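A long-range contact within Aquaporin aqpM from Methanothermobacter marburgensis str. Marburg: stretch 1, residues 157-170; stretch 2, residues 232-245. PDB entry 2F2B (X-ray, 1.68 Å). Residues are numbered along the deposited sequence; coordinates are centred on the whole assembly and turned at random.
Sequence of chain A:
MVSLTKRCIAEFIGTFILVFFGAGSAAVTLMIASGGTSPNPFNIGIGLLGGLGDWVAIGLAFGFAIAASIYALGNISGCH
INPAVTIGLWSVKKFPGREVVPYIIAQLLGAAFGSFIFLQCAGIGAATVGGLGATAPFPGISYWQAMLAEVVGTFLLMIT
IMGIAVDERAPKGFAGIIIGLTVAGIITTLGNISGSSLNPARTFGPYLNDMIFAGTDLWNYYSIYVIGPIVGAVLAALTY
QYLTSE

Stretch 1 157-170: LMITIMGIAVDERA
Stretch 2 (232-245) GAVLAALTYQYLTS

Two helices of one chain cross at close range through a mostly apolar seam of methionine, isoleucine and alanine, finished at its C-terminal end by a tyrosine that lies against one methionine and donates a hydrogen bond to an aspartate just beyond the partner helix. Helix 157-166 and helix 232-243, both begun earlier in the chain, run in the same general direction, their N-to-C axes at 40° (signed crossing angle -40°) and 8.0 Å apart at closest approach. The register is set by Met158 CA to Ala233 CA, 5.2 Å, and Ile159 CA to Ala236 CA, 5.0 Å; by Asp167 CA to Thr244 CA the backbones have separated to 9.6 Å. The contact buries 536 Å², both sides summed.

The tight end depends on small residues in the second helix. Ala236 points its CB toward stretch 1, where it lies 3.6 Å from Met158 CB, 3.6 Å from the backbone Ile159 N and 4.0 Å from Ile159 CB; a methyl group fills this space while letting the backbones come close. Met158 (chi1 t, chi2 p, chi3 -136°) passes along Ala233, with Met158 CG 3.2 Å from Ala233 O and 4.0 Å from Ala233 CB. Ile159 (t, t) sets its CG1 4.1 Å from Tyr240 CD2, at the edge of the ring. One turn after Met158, Met162 (m, m, m) also points toward stretch 2; its SD reaches 4.5 Å from Ala237 CB.

Tyr240 has the largest area covered by the other stretch, 123 Å². With chi1 -171° (t) and chi2 -91°, its CA-to-CB bond points toward stretch 1, and the ring takes Met162 CB over one face: the CB is 3.8 Å from the ring centroid, 19° off the normal, a CH-pi contact, and 3.6 Å from Tyr240 CG. Gly163 CA lies 3.6 Å from Tyr240 OH; an ideal CB on this glycine would still stand 3.7 Å from Tyr240 CE2, so the ring does not by itself explain the glycine.

The first helix widens into a pi-type turn at 162-166, with Val166 N bonded to Ile161 O (3.1 Å) and Asp167 N to Met162 O (2.8 Å). Asp167 then leaves helical geometry (phi/psi -57/129) and starts a type I turn to Ala170, closed by Ala170 N to Asp167 O at 3.0 Å. Its CA-to-CB bond points toward stretch 2, and the carboxylate (chi1 t, chi2 90°) uses both oxygens: Tyr240 OH donates to Asp167 OD1 at 2.8 Å, while Asp167 OD2 accepts from Arg169 N at 2.9 Å and from Arg169 NE at 2.6 Å, the latter a salt bridge. The buried carboxylate is thus supplied with polar partners. Arg169 (m, t, m, chi4 -168°), on the surface, brings its NH2 to 3.3 Å from Tyr240 OH and 3.8 Å from Thr244 CG2. Thr244 (p) turns its OG1 back to Tyr240 O, 2.8 Å, satisfying the hydroxyl within its own stretch.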

# COMPACT_ATOMS: atom_id res chain seq x y z
N LEU A 157 4.91 -17.89 -1.68
CA LEU A 157 3.94 -17.81 -0.59
C LEU A 157 4.32 -18.76 0.55
O LEU A 157 4.40 -18.35 1.71
CB LEU A 157 2.54 -18.16 -1.08
CG LEU A 157 1.46 -18.35 -0.00
CD1 LEU A 157 1.35 -17.09 0.86
CD2 LEU A 157 0.13 -18.68 -0.66
N MET A 158 4.54 -20.03 0.22
CA MET A 158 4.87 -21.02 1.24
C MET A 158 6.21 -20.81 1.95
O MET A 158 6.30 -21.00 3.16
CB MET A 158 4.82 -22.43 0.64
CG MET A 158 4.81 -23.56 1.67
SD MET A 158 3.29 -23.63 2.66
CE MET A 158 3.95 -23.89 4.28
N ILE A 159 7.24 -20.43 1.21
CA ILE A 159 8.54 -20.23 1.86
C ILE A 159 8.46 -19.03 2.82
O ILE A 159 9.13 -19.00 3.85
CB ILE A 159 9.69 -20.05 0.82
CG1 ILE A 159 11.03 -20.40 1.49
CG2 ILE A 159 9.72 -18.62 0.28
CD1 ILE A 159 12.19 -20.51 0.52
N THR A 160 7.61 -18.06 2.49
CA THR A 160 7.43 -16.90 3.35
C THR A 160 6.69 -17.37 4.61
O THR A 160 7.05 -17.00 5.73
CB THR A 160 6.62 -15.80 2.63
OG1 THR A 160 7.33 -15.38 1.47
CG2 THR A 160 6.40 -14.59 3.55
N ILE A 161 5.66 -18.20 4.43
CA ILE A 161 4.90 -18.71 5.57
C ILE A 161 5.83 -19.49 6.51
O ILE A 161 5.73 -19.37 7.72
CB ILE A 161 3.74 -19.62 5.08
CG1 ILE A 161 2.63 -18.75 4.48
CG2 ILE A 161 3.20 -20.47 6.25
CD1 ILE A 161 1.51 -19.54 3.81
N MET A 162 6.75 -20.26 5.93
CA MET A 162 7.69 -21.04 6.74
C MET A 162 8.57 -20.12 7.59
O MET A 162 8.76 -20.35 8.78
CB MET A 162 8.59 -21.90 5.85
CG MET A 162 7.88 -23.06 5.15
SD MET A 162 7.22 -24.28 6.32
CE MET A 162 8.73 -25.01 6.96
N GLY A 163 9.09 -19.07 6.96
CA GLY A 163 9.97 -18.15 7.67
C GLY A 163 9.34 -17.22 8.68
O GLY A 163 9.93 -16.94 9.73
N ILE A 164 8.13 -16.74 8.40
CA ILE A 164 7.47 -15.78 9.29
C ILE A 164 6.38 -16.34 10.22
O ILE A 164 6.04 -15.71 11.22
CB ILE A 164 6.88 -14.60 8.47
CG1 ILE A 164 6.66 -13.38 9.38
CG2 ILE A 164 5.55 -15.00 7.84
CD1 ILE A 164 7.93 -12.85 10.01
N ALA A 165 5.83 -17.51 9.90
CA ALA A 165 4.77 -18.07 10.75
C ALA A 165 5.12 -19.41 11.40
O ALA A 165 4.69 -19.68 12.52
CB ALA A 165 3.49 -18.21 9.94
N VAL A 166 5.89 -20.23 10.69
CA VAL A 166 6.26 -21.55 11.20
C VAL A 166 7.53 -21.55 12.05
O VAL A 166 7.55 -22.09 13.15
CB VAL A 166 6.44 -22.56 10.03
CG1 VAL A 166 6.87 -23.93 10.56
CG2 VAL A 166 5.14 -22.68 9.26
N ASP A 167 8.58 -20.92 11.53
CA ASP A 167 9.86 -20.86 12.22
C ASP A 167 9.76 -20.24 13.61
O ASP A 167 9.21 -19.15 13.78
CB ASP A 167 10.88 -20.07 11.40
CG ASP A 167 12.31 -20.39 11.77
OD1 ASP A 167 12.88 -21.32 11.16
OD2 ASP A 167 12.85 -19.74 12.68
N GLU A 168 10.31 -20.94 14.60
CA GLU A 168 10.29 -20.48 15.98
C GLU A 168 11.05 -19.16 16.20
O GLU A 168 10.86 -18.50 17.21
CB GLU A 168 10.87 -21.57 16.89
CG GLU A 168 11.96 -22.40 16.22
CD GLU A 168 11.39 -23.33 15.15
OE1 GLU A 168 12.19 -23.91 14.38
OE2 GLU A 168 10.15 -23.47 15.08
N ARG A 169 11.90 -18.79 15.25
CA ARG A 169 12.68 -17.56 15.36
C ARG A 169 11.96 -16.36 14.76
O ARG A 169 12.42 -15.22 14.88
CB ARG A 169 14.03 -17.73 14.67
CG ARG A 169 14.80 -18.98 15.08
CD ARG A 169 15.90 -19.30 14.08
NE ARG A 169 15.39 -19.32 12.71
CZ ARG A 169 16.06 -19.80 11.67
NH1 ARG A 169 17.28 -20.31 11.84
NH2 ARG A 169 15.52 -19.77 10.46
N ALA A 170 10.83 -16.61 14.10
CA ALA A 170 10.06 -15.55 13.46
C ALA A 170 9.62 -14.45 14.42
O ALA A 170 9.16 -14.73 15.53
CB ALA A 170 8.84 -16.15 12.76
N GLY A 232 4.26 -26.33 -5.69
CA GLY A 232 5.03 -25.18 -5.24
C GLY A 232 5.15 -25.13 -3.73
O GLY A 232 6.23 -24.85 -3.20
N ALA A 233 4.06 -25.39 -3.03
CA ALA A 233 4.07 -25.35 -1.57
C ALA A 233 4.98 -26.41 -0.96
O ALA A 233 5.78 -26.11 -0.07
CB ALA A 233 2.64 -25.51 -1.03
N VAL A 234 4.86 -27.65 -1.43
CA VAL A 234 5.70 -28.71 -0.89
C VAL A 234 7.17 -28.45 -1.21
O VAL A 234 8.03 -28.63 -0.35
CB VAL A 234 5.26 -30.09 -1.43
CG1 VAL A 234 6.25 -31.16 -0.98
CG2 VAL A 234 3.87 -30.42 -0.91
N LEU A 235 7.46 -28.01 -2.43
CA LEU A 235 8.84 -27.72 -2.81
C LEU A 235 9.43 -26.64 -1.90
O LEU A 235 10.59 -26.73 -1.50
CB LEU A 235 8.91 -27.25 -4.27
CG LEU A 235 8.67 -28.31 -5.36
CD1 LEU A 235 8.77 -27.66 -6.73
CD2 LEU A 235 9.69 -29.43 -5.23
N ALA A 236 8.63 -25.63 -1.56
CA ALA A 236 9.08 -24.55 -0.69
C ALA A 236 9.31 -25.03 0.74
O ALA A 236 10.30 -24.67 1.38
CB ALA A 236 8.05 -23.40 -0.70
N ALA A 237 8.38 -25.84 1.24
CA ALA A 237 8.49 -26.37 2.59
C ALA A 237 9.76 -27.21 2.72
O ALA A 237 10.51 -27.07 3.68
CB ALA A 237 7.26 -27.20 2.93
N LEU A 238 9.99 -28.08 1.74
CA LEU A 238 11.17 -28.95 1.74
C LEU A 238 12.47 -28.14 1.60
O LEU A 238 13.48 -28.47 2.22
CB LEU A 238 11.07 -29.98 0.62
CG LEU A 238 9.96 -31.02 0.79
CD1 LEU A 238 9.85 -31.87 -0.46
CD2 LEU A 238 10.26 -31.88 2.00
N THR A 239 12.42 -27.09 0.80
CA THR A 239 13.58 -26.23 0.58
C THR A 239 13.93 -25.49 1.87
O THR A 239 15.09 -25.40 2.25
CB THR A 239 13.30 -25.19 -0.53
OG1 THR A 239 13.09 -25.87 -1.77
CG2 THR A 239 14.48 -24.23 -0.67
N TYR A 240 12.91 -24.96 2.55
CA TYR A 240 13.16 -24.23 3.79
C TYR A 240 13.77 -25.16 4.83
O TYR A 240 14.71 -24.80 5.53
CB TYR A 240 11.85 -23.64 4.33
CG TYR A 240 12.06 -22.70 5.49
CD1 TYR A 240 12.04 -23.17 6.81
CD2 TYR A 240 12.32 -21.35 5.28
CE1 TYR A 240 12.27 -22.31 7.88
CE2 TYR A 240 12.55 -20.48 6.34
CZ TYR A 240 12.53 -20.97 7.63
OH TYR A 240 12.78 -20.12 8.68
N GLN A 241 13.21 -26.37 4.93
CA GLN A 241 13.69 -27.37 5.87
C GLN A 241 15.16 -27.68 5.61
O GLN A 241 15.95 -27.83 6.55
CB GLN A 241 12.85 -28.65 5.72
CG GLN A 241 13.16 -29.76 6.71
CD GLN A 241 12.30 -30.98 6.49
OE1 GLN A 241 12.36 -31.63 5.44
NE2 GLN A 241 11.47 -31.31 7.48
N TYR A 242 15.53 -27.77 4.34
CA TYR A 242 16.90 -28.06 3.94
C TYR A 242 17.86 -26.92 4.32
O TYR A 242 18.90 -27.16 4.93
CB TYR A 242 16.97 -28.30 2.43
CG TYR A 242 18.36 -28.25 1.85
CD1 TYR A 242 19.31 -29.23 2.15
CD2 TYR A 242 18.74 -27.20 1.02
CE1 TYR A 242 20.60 -29.17 1.63
CE2 TYR A 242 20.03 -27.13 0.49
CZ TYR A 242 20.95 -28.12 0.80
OH TYR A 242 22.22 -28.04 0.27
N LEU A 243 17.49 -25.70 3.96
CA LEU A 243 18.32 -24.53 4.24
C LEU A 243 18.55 -24.28 5.73
O LEU A 243 19.61 -23.77 6.12
CB LEU A 243 17.71 -23.27 3.61
CG LEU A 243 17.65 -23.23 2.08
CD1 LEU A 243 16.93 -21.96 1.63
CD2 LEU A 243 19.06 -23.29 1.50
N THR A 244 17.57 -24.63 6.56
CA THR A 244 17.67 -24.42 7.99
C THR A 244 18.04 -25.68 8.77
O THR A 244 18.06 -25.67 9.99
CB THR A 244 16.35 -23.87 8.57
OG1 THR A 244 15.29 -24.80 8.29
CG2 THR A 244 16.01 -22.52 7.94
N SER A 245 18.32 -26.76 8.05
CA SER A 245 18.67 -28.03 8.69
C SER A 245 20.08 -27.96 9.29
O SER A 245 20.93 -27.21 8.81
CB SER A 245 18.59 -29.18 7.69
OG SER A 245 19.55 -29.03 6.66